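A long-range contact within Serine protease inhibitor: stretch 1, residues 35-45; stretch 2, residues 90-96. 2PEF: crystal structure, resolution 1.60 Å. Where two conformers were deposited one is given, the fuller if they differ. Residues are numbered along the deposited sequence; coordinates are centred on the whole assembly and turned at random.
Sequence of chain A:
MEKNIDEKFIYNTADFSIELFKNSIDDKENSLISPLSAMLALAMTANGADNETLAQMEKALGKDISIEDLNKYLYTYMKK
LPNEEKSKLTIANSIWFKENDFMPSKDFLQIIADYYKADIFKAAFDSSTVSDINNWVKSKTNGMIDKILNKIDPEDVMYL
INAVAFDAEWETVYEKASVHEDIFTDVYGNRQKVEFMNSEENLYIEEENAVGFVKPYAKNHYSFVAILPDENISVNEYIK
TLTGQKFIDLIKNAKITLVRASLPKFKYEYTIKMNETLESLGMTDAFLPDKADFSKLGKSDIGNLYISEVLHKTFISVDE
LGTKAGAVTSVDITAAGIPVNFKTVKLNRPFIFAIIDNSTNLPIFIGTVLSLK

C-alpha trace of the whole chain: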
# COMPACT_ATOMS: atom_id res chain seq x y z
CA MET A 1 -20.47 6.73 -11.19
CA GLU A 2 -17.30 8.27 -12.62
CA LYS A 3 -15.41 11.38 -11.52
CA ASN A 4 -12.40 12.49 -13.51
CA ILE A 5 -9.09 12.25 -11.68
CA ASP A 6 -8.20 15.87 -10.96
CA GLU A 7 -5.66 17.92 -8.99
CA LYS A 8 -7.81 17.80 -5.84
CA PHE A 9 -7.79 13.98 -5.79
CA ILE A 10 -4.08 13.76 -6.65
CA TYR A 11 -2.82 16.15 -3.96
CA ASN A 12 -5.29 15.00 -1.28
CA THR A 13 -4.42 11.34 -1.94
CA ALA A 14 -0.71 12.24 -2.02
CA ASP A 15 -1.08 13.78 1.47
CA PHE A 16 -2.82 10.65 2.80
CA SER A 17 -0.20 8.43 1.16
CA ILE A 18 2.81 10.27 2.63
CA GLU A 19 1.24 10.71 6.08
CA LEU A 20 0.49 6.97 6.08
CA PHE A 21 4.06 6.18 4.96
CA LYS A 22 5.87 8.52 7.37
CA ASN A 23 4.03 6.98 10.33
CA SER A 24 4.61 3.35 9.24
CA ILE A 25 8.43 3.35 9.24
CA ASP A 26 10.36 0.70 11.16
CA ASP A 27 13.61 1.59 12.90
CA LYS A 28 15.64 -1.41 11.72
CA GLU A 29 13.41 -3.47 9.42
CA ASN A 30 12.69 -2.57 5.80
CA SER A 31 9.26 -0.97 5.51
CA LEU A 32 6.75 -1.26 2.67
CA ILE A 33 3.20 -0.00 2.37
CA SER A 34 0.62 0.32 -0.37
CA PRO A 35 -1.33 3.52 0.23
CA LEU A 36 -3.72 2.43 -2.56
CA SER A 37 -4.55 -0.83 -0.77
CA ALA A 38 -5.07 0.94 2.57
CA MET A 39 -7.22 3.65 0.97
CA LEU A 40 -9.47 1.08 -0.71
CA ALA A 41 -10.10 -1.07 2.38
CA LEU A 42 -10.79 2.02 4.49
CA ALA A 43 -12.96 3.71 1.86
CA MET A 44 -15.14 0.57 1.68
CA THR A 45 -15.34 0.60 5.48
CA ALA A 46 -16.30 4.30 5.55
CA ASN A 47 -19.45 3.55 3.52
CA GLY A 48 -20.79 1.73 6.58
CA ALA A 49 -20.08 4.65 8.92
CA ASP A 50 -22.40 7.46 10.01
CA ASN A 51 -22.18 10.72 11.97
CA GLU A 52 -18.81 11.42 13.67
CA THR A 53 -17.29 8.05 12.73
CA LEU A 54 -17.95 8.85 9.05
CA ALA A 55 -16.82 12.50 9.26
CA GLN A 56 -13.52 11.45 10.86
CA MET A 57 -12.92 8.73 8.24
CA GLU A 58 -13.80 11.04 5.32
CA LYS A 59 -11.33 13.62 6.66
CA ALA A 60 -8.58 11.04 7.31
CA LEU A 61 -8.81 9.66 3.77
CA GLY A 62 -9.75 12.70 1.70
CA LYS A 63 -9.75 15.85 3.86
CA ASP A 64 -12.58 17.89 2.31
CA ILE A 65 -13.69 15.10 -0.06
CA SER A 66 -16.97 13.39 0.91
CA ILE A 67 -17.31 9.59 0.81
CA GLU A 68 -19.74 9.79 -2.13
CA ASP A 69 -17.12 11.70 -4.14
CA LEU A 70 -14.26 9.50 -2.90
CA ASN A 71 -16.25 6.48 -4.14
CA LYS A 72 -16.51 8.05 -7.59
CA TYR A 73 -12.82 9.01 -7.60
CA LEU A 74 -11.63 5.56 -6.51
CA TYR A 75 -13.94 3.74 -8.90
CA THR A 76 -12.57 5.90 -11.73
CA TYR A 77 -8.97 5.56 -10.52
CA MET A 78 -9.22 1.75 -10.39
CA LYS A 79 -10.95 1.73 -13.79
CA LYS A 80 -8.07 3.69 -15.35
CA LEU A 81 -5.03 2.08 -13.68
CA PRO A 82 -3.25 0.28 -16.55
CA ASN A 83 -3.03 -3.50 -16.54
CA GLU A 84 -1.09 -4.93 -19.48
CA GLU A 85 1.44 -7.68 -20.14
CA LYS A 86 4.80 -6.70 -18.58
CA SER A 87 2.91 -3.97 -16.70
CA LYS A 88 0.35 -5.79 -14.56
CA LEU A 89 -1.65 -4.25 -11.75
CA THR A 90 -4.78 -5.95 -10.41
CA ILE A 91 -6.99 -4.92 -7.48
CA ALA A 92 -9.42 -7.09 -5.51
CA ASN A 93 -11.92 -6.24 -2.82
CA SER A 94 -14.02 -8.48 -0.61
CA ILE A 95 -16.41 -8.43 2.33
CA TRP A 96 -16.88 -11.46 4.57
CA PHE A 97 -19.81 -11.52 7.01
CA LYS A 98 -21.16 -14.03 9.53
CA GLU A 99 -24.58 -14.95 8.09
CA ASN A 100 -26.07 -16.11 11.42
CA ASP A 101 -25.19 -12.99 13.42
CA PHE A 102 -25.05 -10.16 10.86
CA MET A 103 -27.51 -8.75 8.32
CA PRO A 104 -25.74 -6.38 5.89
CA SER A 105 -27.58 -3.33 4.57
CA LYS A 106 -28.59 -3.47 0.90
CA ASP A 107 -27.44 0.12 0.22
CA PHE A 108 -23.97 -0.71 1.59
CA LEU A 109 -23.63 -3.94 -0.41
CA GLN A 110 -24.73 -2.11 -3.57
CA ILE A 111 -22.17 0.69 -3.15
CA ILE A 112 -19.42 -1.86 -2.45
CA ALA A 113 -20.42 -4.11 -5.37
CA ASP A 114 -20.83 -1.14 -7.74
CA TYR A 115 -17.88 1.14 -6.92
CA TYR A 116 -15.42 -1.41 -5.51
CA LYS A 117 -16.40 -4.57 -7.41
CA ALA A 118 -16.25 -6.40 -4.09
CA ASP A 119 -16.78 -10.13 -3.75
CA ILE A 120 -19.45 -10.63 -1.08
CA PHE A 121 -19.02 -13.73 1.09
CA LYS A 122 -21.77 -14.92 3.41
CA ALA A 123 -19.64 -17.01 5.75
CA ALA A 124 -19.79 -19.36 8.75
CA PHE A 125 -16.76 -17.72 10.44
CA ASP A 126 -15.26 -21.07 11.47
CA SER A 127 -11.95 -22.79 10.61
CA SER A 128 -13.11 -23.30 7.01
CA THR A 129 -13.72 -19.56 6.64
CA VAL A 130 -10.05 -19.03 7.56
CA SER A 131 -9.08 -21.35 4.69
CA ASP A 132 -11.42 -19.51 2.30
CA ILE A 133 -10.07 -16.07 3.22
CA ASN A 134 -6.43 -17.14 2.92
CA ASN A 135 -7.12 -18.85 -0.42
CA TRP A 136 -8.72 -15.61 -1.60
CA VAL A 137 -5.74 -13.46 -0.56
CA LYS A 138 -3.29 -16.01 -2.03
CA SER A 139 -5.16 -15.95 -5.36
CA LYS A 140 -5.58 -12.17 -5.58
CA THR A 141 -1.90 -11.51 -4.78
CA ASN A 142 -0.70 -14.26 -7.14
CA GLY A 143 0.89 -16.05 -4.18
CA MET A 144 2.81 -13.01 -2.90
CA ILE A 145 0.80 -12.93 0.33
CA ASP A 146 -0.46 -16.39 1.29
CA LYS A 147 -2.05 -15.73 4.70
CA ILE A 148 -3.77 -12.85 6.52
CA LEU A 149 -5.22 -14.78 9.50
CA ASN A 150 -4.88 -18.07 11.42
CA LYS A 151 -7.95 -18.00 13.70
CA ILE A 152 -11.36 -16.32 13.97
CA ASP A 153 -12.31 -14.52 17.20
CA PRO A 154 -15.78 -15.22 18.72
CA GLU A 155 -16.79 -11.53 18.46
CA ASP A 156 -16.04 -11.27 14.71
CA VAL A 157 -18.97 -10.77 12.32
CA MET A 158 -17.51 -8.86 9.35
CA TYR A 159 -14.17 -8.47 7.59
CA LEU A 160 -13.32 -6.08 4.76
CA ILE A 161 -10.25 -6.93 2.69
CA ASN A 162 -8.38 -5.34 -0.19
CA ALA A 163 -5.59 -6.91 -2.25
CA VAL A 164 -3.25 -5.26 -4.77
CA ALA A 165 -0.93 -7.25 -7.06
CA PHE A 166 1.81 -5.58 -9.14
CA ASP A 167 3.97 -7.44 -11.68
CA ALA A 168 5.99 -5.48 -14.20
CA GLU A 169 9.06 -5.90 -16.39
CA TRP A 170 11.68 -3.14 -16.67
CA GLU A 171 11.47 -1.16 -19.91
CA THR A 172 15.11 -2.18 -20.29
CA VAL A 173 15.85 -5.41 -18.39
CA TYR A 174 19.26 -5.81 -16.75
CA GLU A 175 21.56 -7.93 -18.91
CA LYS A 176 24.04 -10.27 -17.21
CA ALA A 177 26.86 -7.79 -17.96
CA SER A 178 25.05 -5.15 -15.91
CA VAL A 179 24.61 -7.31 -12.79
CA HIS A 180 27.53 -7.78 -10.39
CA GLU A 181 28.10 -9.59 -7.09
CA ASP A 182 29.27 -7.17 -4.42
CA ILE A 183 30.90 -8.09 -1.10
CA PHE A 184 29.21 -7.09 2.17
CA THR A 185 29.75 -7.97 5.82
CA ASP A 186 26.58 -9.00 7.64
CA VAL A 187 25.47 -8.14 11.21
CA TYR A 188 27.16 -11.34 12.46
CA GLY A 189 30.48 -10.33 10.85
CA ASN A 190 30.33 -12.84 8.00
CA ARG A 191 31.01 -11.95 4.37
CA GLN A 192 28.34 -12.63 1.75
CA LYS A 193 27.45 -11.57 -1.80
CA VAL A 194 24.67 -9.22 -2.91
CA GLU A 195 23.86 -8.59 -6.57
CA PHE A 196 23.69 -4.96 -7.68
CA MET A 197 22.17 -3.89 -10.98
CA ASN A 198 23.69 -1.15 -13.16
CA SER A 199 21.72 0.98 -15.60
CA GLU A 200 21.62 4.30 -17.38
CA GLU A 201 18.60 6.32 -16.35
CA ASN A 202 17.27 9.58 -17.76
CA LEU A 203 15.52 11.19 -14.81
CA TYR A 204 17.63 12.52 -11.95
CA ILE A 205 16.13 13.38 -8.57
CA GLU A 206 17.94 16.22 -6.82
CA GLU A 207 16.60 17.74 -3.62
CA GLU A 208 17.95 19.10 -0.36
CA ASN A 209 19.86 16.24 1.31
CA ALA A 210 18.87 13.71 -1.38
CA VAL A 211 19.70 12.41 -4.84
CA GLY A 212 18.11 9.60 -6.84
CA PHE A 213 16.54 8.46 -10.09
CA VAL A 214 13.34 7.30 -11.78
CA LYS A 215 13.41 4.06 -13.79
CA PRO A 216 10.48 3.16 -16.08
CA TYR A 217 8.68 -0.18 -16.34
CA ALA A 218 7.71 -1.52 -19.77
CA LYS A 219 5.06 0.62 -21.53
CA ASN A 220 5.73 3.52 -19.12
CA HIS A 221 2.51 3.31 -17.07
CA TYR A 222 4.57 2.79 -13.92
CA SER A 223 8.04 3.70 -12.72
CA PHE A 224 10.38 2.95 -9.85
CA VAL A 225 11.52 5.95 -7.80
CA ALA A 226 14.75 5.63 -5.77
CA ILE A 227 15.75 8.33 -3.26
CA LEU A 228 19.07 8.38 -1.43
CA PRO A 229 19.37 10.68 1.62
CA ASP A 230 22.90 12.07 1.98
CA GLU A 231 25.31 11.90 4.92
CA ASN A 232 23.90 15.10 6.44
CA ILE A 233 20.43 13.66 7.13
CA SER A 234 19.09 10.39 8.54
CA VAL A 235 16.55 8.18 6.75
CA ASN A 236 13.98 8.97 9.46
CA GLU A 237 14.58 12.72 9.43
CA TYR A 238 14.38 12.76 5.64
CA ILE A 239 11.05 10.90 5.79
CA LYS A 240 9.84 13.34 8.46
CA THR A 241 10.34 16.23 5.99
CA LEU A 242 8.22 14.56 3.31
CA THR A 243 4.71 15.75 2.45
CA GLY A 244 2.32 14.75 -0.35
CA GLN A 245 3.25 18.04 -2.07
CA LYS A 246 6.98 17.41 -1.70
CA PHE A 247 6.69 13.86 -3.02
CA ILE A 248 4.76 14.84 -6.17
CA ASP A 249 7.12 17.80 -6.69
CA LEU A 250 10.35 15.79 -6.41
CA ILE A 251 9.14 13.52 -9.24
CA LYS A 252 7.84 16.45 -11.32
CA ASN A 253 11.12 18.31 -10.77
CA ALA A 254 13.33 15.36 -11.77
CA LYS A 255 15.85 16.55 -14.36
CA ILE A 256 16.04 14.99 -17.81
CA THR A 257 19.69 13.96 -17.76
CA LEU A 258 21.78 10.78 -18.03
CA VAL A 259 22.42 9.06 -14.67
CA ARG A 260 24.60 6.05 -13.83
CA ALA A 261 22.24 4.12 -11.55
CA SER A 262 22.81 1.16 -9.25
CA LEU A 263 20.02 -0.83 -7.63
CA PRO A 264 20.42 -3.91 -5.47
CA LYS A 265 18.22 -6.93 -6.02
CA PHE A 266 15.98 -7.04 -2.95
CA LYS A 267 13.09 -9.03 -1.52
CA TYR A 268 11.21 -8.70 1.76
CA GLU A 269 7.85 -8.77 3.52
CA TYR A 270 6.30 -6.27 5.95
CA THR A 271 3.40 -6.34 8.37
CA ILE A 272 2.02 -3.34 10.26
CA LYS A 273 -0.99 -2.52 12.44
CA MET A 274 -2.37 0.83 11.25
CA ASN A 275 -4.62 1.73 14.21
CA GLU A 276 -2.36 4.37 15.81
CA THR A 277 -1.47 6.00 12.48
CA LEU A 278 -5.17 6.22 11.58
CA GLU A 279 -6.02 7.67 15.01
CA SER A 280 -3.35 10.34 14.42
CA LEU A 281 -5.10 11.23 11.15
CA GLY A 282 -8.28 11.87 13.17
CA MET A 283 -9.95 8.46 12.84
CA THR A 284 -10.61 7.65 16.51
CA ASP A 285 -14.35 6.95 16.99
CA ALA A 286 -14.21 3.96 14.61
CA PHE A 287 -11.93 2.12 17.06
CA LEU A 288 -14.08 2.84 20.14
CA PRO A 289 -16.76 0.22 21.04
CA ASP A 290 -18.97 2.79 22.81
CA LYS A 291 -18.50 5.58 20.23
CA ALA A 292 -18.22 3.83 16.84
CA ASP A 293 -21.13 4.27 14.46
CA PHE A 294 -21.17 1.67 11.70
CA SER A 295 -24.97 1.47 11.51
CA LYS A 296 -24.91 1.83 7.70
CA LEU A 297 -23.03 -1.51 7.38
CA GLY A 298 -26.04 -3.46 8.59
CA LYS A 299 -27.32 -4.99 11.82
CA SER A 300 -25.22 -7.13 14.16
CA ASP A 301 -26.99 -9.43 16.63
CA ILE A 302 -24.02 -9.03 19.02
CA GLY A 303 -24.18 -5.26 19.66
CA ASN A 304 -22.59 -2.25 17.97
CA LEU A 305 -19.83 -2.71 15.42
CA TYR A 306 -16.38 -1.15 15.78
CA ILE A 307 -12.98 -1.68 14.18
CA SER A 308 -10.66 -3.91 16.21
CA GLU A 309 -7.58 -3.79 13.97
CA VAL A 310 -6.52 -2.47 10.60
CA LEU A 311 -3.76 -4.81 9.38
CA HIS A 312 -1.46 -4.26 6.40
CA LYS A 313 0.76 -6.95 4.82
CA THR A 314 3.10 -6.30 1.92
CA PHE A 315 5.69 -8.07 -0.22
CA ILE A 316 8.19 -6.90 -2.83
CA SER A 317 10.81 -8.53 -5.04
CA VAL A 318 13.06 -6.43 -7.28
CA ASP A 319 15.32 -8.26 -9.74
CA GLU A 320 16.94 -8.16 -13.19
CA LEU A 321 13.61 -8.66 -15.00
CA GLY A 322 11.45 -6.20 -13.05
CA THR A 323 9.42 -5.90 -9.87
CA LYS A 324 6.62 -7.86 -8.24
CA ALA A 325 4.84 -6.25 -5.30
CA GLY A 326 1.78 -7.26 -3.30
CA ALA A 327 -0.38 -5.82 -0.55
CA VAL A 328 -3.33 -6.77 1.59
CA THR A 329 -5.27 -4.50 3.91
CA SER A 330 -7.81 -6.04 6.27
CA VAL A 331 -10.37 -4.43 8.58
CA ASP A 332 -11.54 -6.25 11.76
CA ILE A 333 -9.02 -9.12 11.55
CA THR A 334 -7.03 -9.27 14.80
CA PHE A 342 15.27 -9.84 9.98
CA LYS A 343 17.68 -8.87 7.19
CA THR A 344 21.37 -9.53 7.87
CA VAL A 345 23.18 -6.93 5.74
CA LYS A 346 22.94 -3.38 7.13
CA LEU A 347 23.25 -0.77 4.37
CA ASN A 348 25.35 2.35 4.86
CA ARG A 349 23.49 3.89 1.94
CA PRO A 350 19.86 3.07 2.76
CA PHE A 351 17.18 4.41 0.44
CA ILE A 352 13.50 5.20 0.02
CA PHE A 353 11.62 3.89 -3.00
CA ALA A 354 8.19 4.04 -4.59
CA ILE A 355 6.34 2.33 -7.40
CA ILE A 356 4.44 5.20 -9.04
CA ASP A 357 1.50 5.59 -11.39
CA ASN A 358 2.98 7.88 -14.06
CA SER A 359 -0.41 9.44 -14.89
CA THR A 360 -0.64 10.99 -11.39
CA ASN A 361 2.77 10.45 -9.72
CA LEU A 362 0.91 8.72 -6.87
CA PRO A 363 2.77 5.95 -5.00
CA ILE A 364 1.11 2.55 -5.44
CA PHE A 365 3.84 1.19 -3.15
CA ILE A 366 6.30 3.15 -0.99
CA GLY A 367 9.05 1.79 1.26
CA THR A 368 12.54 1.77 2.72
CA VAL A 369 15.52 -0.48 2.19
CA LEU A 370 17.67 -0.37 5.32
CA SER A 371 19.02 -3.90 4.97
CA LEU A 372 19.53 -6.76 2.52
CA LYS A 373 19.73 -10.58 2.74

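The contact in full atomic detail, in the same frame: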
# COMPACT_ATOMS: atom_id res chain seq x y z
N PRO A 35 -0.30 2.56 -0.13
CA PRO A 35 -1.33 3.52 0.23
C PRO A 35 -2.64 3.23 -0.51
O PRO A 35 -3.71 3.38 0.07
CB PRO A 35 -0.74 4.86 -0.21
CG PRO A 35 0.73 4.63 -0.22
CD PRO A 35 0.90 3.23 -0.68
N LEU A 36 -2.54 2.79 -1.76
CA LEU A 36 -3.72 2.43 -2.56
C LEU A 36 -4.54 1.35 -1.87
O LEU A 36 -5.75 1.49 -1.71
CB LEU A 36 -3.32 1.97 -3.96
CG LEU A 36 -4.46 1.54 -4.90
CD1 LEU A 36 -5.47 2.67 -5.14
CD2 LEU A 36 -3.88 1.04 -6.22
N SER A 37 -3.88 0.27 -1.46
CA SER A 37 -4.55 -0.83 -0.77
C SER A 37 -5.23 -0.38 0.52
O SER A 37 -6.38 -0.75 0.79
CB SER A 37 -3.55 -1.96 -0.48
OG SER A 37 -4.17 -2.99 0.26
N ALA A 38 -4.53 0.43 1.31
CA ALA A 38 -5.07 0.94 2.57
C ALA A 38 -6.28 1.82 2.33
O ALA A 38 -7.32 1.65 2.98
CB ALA A 38 -4.00 1.69 3.34
N MET A 39 -6.14 2.76 1.39
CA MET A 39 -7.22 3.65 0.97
C MET A 39 -8.49 2.87 0.60
O MET A 39 -9.59 3.20 1.03
CB MET A 39 -6.77 4.50 -0.22
CG MET A 39 -7.87 5.33 -0.87
SD MET A 39 -8.51 6.62 0.21
CE MET A 39 -7.17 7.81 0.16
N LEU A 40 -8.32 1.83 -0.21
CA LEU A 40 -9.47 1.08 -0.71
C LEU A 40 -10.22 0.31 0.38
O LEU A 40 -11.45 0.32 0.40
CB LEU A 40 -9.07 0.16 -1.86
CG LEU A 40 -8.67 0.92 -3.13
CD1 LEU A 40 -7.98 -0.01 -4.11
CD2 LEU A 40 -9.86 1.60 -3.78
N ALA A 41 -9.49 -0.33 1.28
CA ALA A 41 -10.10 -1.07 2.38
C ALA A 41 -10.85 -0.11 3.30
O ALA A 41 -11.97 -0.39 3.74
CB ALA A 41 -9.05 -1.84 3.16
N LEU A 42 -10.22 1.03 3.58
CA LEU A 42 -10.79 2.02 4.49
C LEU A 42 -11.95 2.79 3.86
O LEU A 42 -12.89 3.15 4.56
CB LEU A 42 -9.70 2.98 4.98
CG LEU A 42 -8.63 2.38 5.90
CD1 LEU A 42 -7.43 3.30 6.00
CD2 LEU A 42 -9.18 2.06 7.30
N ALA A 43 -11.87 3.03 2.56
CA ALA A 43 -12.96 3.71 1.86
C ALA A 43 -14.22 2.84 1.83
O ALA A 43 -15.33 3.33 2.05
CB ALA A 43 -12.54 4.11 0.46
N MET A 44 -14.03 1.54 1.59
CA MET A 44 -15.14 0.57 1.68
C MET A 44 -15.76 0.63 3.07
O MET A 44 -16.98 0.73 3.20
CB MET A 44 -14.66 -0.86 1.41
CG MET A 44 -14.46 -1.20 -0.06
SD MET A 44 -14.40 -2.98 -0.35
CE MET A 44 -12.87 -3.44 0.45
N THR A 45 -14.91 0.59 4.09
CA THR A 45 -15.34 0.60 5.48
C THR A 45 -16.12 1.87 5.82
O THR A 45 -17.11 1.81 6.54
CB THR A 45 -14.13 0.44 6.44
OG1 THR A 45 -13.36 -0.71 6.07
CG2 THR A 45 -14.59 0.28 7.88
N THR A 90 -3.40 -5.52 -10.66
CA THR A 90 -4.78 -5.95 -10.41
C THR A 90 -5.18 -5.64 -8.97
O THR A 90 -4.35 -5.70 -8.06
CB THR A 90 -5.02 -7.45 -10.71
OG1 THR A 90 -4.06 -8.24 -10.01
CG2 THR A 90 -4.90 -7.73 -12.22
N ILE A 91 -6.45 -5.29 -8.79
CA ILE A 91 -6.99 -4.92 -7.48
C ILE A 91 -8.21 -5.79 -7.18
O ILE A 91 -9.03 -6.06 -8.06
CB ILE A 91 -7.39 -3.42 -7.44
CG1 ILE A 91 -6.16 -2.54 -7.69
CG2 ILE A 91 -8.07 -3.06 -6.11
CD1 ILE A 91 -6.48 -1.10 -8.08
N ALA A 92 -8.31 -6.24 -5.93
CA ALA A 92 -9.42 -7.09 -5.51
C ALA A 92 -9.94 -6.66 -4.16
O ALA A 92 -9.17 -6.38 -3.24
CB ALA A 92 -9.00 -8.55 -5.49
N ASN A 93 -11.26 -6.61 -4.06
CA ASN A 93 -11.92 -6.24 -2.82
C ASN A 93 -12.91 -7.31 -2.42
O ASN A 93 -13.54 -7.93 -3.28
CB ASN A 93 -12.63 -4.90 -2.98
CG ASN A 93 -11.66 -3.76 -3.24
OD1 ASN A 93 -10.78 -3.49 -2.43
ND2 ASN A 93 -11.81 -3.12 -4.39
N SER A 94 -13.03 -7.55 -1.12
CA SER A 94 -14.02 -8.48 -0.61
C SER A 94 -14.56 -8.09 0.75
O SER A 94 -13.90 -7.39 1.52
CB SER A 94 -13.48 -9.92 -0.58
OG SER A 94 -12.35 -10.03 0.26
N ILE A 95 -15.79 -8.54 1.02
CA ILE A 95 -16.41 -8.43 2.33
C ILE A 95 -16.77 -9.85 2.73
O ILE A 95 -17.21 -10.65 1.90
CB ILE A 95 -17.72 -7.58 2.30
CG1 ILE A 95 -17.56 -6.32 1.43
CG2 ILE A 95 -18.21 -7.26 3.72
CD1 ILE A 95 -16.57 -5.28 1.95
N TRP A 96 -16.54 -10.17 4.00
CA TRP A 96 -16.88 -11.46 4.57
C TRP A 96 -17.72 -11.18 5.81
O TRP A 96 -17.28 -10.45 6.70
CB TRP A 96 -15.62 -12.23 4.97
CG TRP A 96 -14.63 -12.43 3.85
CD1 TRP A 96 -13.81 -11.48 3.30
CD2 TRP A 96 -14.35 -13.65 3.16
NE1 TRP A 96 -13.05 -12.03 2.30
CE2 TRP A 96 -13.35 -13.37 2.19
CE3 TRP A 96 -14.84 -14.96 3.26
CZ2 TRP A 96 -12.84 -14.34 1.33
CZ3 TRP A 96 -14.33 -15.93 2.40
CH2 TRP A 96 -13.34 -15.61 1.45

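The odd member of this contact is Asn-93, a polar side chain set in the middle of an otherwise apolar meeting of helix and strand. It points at the helix, yet no hydrogen bond crosses between the two stretches. Asn-93 OD1 lies 3.6 Å from Met-44 CE and 4.1 Å from Leu-40 CB, van der Waals neighbours that offer it no conventional donor. Both OD1 and ND2 of Asn-93 are hydrogen-bonded elsewhere in the structure, so the amide is not left unsatisfied beside these apolar neighbours.

The backbones run in broadly the same direction, with 32° between their N-to-C axes and a closest approach of 9.7 Å, a gap that side chains fill. The helix, held by i to i+4 bonds such as Leu-40 N to Leu-36 O (3.0 Å), presents Leu-36, Leu-40 and Met-44, one residue every four, slightly more than a turn apart. The strand alternates: Ile-91 and Asn-93 point toward the helix, while Ala-92 and Ser-94 point away. Ile-95 leaves its backbone sideways, but its end comes nearer.

Two registers thus meet, a step of four on the helix and of two on the strand. Ile-91 serves two leucines: Ile-91 CD1 lies 3.8 Å from Leu-36 CD2, and Ile-91 CG2 lies 3.6 Å from Leu-40 CD1. Farther along, Met-44 SD packs 3.9 Å from Ile-95 CD1, a soft, polarizable sulfur against a methyl. With its unbranched chain in the m, t, m rotamer, Met-44 also reaches Asn-93 and has the largest area covered by the other stretch.

Two side-chain hydrogen bonds stay within their own stretch: Thr-45 OG1 donates to Ala-41 O (2.7 Å), and Trp-96 NE1 to Ser-94 OG (2.9 Å). The lesson here is apolar contact between side chains, and one amide among the apolar groups whose hydrogen-bonding partners lie elsewhere.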